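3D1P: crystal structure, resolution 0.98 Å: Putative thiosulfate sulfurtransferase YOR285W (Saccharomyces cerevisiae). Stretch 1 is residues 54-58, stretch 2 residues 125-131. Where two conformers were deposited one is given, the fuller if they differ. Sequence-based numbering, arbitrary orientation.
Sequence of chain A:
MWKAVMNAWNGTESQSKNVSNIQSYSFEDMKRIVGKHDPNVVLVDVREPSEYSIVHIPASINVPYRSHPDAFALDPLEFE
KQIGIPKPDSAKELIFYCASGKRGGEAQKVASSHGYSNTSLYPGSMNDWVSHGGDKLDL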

# COMPACT_ATOMS: atom_id res chain seq x y z
N ILE A 54 -9.11 1.10 12.16
CA ILE A 54 -8.45 1.43 13.44
C ILE A 54 -7.47 2.60 13.25
O ILE A 54 -7.46 3.54 14.06
CB ILE A 54 -7.71 0.21 14.03
CG1 ILE A 54 -8.71 -0.83 14.48
CG2 ILE A 54 -6.78 0.63 15.18
CD1 ILE A 54 -8.81 -1.54 13.47
N VAL A 55 -6.60 2.50 12.25
CA VAL A 55 -5.68 3.61 12.00
C VAL A 55 -5.09 3.41 10.60
O VAL A 55 -4.89 2.29 10.20
CB VAL A 55 -4.58 3.77 13.14
CG1 VAL A 55 -3.27 4.34 12.61
CG2 VAL A 55 -5.04 4.54 14.46
N HIS A 56 -4.84 4.49 9.85
CA HIS A 56 -4.25 4.31 8.53
C HIS A 56 -3.46 5.56 8.20
O HIS A 56 -3.61 6.61 8.84
CB HIS A 56 -5.26 3.92 7.48
CG HIS A 56 -6.34 4.88 7.32
ND1 HIS A 56 -7.59 4.64 7.86
CD2 HIS A 56 -6.42 6.06 6.66
CE1 HIS A 56 -8.39 5.63 7.53
NE2 HIS A 56 -7.71 6.51 6.81
N ILE A 57 -2.57 5.45 7.22
CA ILE A 57 -1.85 6.62 6.77
C ILE A 57 -2.80 7.49 5.93
O ILE A 57 -3.45 6.99 5.01
CB ILE A 57 -0.59 6.25 5.99
CG1 ILE A 57 0.32 5.43 6.88
CG2 ILE A 57 0.09 7.51 5.45
CD1 ILE A 57 1.60 4.98 6.21
N PRO A 58 -2.90 8.80 6.19
CA PRO A 58 -3.78 9.62 5.37
C PRO A 58 -3.43 9.52 3.89
O PRO A 58 -2.28 9.53 3.52
CB PRO A 58 -3.56 11.03 5.94
CG PRO A 58 -3.17 10.83 7.32
CD PRO A 58 -2.30 9.57 7.27
N SER A 125 5.63 -1.81 7.87
CA SER A 125 4.19 -1.80 7.75
C SER A 125 3.55 -0.99 8.89
O SER A 125 4.20 -0.18 9.54
CB SER A 125 3.67 -3.23 7.60
OG SER A 125 4.02 -3.76 6.31
N MSE A 126 2.23 -1.17 9.09
CA MSE A 126 1.57 -0.31 10.07
C MSE A 126 2.02 -0.57 11.49
O MSE A 126 1.94 0.32 12.34
CB MSE A 126 0.05 -0.38 9.92
CG MSE A 126 -0.46 0.27 8.65
SE MSE A 126 -0.09 2.16 8.52
CE MSE A 126 -1.14 2.74 10.03
N ASN A 127 2.55 -1.77 11.79
CA ASN A 127 3.10 -1.98 13.12
C ASN A 127 4.28 -1.03 13.33
O ASN A 127 4.42 -0.43 14.40
CB ASN A 127 3.57 -3.43 13.30
CG ASN A 127 2.44 -4.41 13.42
OD1 ASN A 127 1.26 -4.10 13.30
ND2 ASN A 127 2.84 -5.70 13.62
N ASP A 128 5.14 -0.92 12.32
CA ASP A 128 6.26 -0.00 12.38
C ASP A 128 5.79 1.45 12.49
O ASP A 128 6.31 2.24 13.29
CB ASP A 128 7.14 -0.23 11.17
CG ASP A 128 8.35 0.70 11.10
OD1 ASP A 128 9.46 0.23 11.43
OD2 ASP A 128 8.16 1.86 10.68
N TRP A 129 4.80 1.80 11.69
CA TRP A 129 4.30 3.17 11.66
C TRP A 129 3.82 3.57 13.06
O TRP A 129 4.23 4.61 13.61
CB TRP A 129 3.17 3.28 10.63
CG TRP A 129 2.64 4.67 10.42
CD1 TRP A 129 1.44 5.15 10.84
CD2 TRP A 129 3.25 5.72 9.64
NE1 TRP A 129 1.26 6.44 10.39
CE2 TRP A 129 2.36 6.81 9.66
CE3 TRP A 129 4.46 5.85 8.92
CZ2 TRP A 129 2.65 8.02 9.00
CZ3 TRP A 129 4.75 7.03 8.29
CH2 TRP A 129 3.84 8.10 8.34
N VAL A 130 2.96 2.75 13.65
CA VAL A 130 2.42 3.05 14.96
C VAL A 130 3.50 2.94 16.04
O VAL A 130 3.54 3.75 16.98
CB VAL A 130 1.22 2.16 15.26
CG1 VAL A 130 0.75 2.26 16.72
CG2 VAL A 130 0.10 2.51 14.30
N SER A 131 4.42 1.99 15.95
CA SER A 131 5.50 1.88 16.93
C SER A 131 6.29 3.17 17.05
O SER A 131 6.75 3.51 18.14
CB SER A 131 6.47 0.75 16.54
OG SER A 131 5.91 -0.53 16.76
O HOH W 1 -1.47 7.61 10.45

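Stretch 2 is helical, and it packs against a short irregular segment in which Val55 is the first residue to leave helical geometry after a preceding helix. The two pieces are far apart in sequence: any two touching residues are at least 69 positions apart in the sequence. The contact is small, burying 248 Å² summed over both sides. No direct hydrogen bond crosses it. Apolar packing and one bridging water make the contact.

Ser125 makes no contact with stretch 1. Its CA-to-CB bond points away, and its OG is hydrogen-bonded elsewhere in the structure. Its backbone serves the helix: Ser125 O accepts from Trp129 N at 3.0 Å.

Met126 is the first residue to reach across. It is modelled as selenomethionine, with SE in place of sulfur. Its CA-to-CB bond points toward stretch 1, and all three chi angles are in the m well. The end of this side chain meets three residues in a row. Met126 CE lies 3.7 Å from Val55 CG1 and 3.8 Å from His56 CA. Met126 SE lies 3.7 Å from Ile57 CG1. The contact with His56 is to its backbone, because the His56 CA-to-CB bond points away from the helix. His56 ND1 is hydrogen-bonded to a residue close to one of the stretches. Met126 and His56 also have the nearest CA atoms of the two stretches, 7.6 Å apart. That spacing leaves room for the selenomethionine side chain between the backbones.

Asn127 and Asp128 do not reach stretch 1. Asn127 O accepts two hydrogen bonds from Ser131, at 2.9 Å from Ser131 N and 2.8 Å from Ser131 OG. Asp128 OD2 has its partner elsewhere in the structure.

Trp129 lies one helical turn after Met126 and Ser125, and its CA-to-CB bond also points toward stretch 1. Ile57 CG1 sits over one face of its indole. The closest approach is 3.7 Å, from Ile57 CG1 to Trp129 CE2. Ile57 CG1 is 3.8 Å from the centroid of the Trp129 five-membered ring and 16° off the ring normal. This is a CH-pi contact over the face. The Ile57 CA-to-CB bond points sideways, but the end of the side chain comes nearer to the helix. Ile57 CG1 thus touches both Met126 SE and the Trp129 ring.

The indole NH is polar, and a water satisfies it. Water 1 accepts from Trp129 NE1 at 3.0 Å and donates to His56 O at 2.9 Å. It therefore links the helix to the stretch 1 backbone beside the apolar packing.

Val130 adds a lighter contact. Its CA-to-CB bond points sideways, and Val130 CG2 is 4.2 Å from Val55 CG1. The Val55 CA-to-CB bond points toward the helix, so its CG1 can meet both Val130 and Met126. Val130 N donates to Met126 O at 2.9 Å, within the helix. Ser131 lies beyond reach of stretch 1.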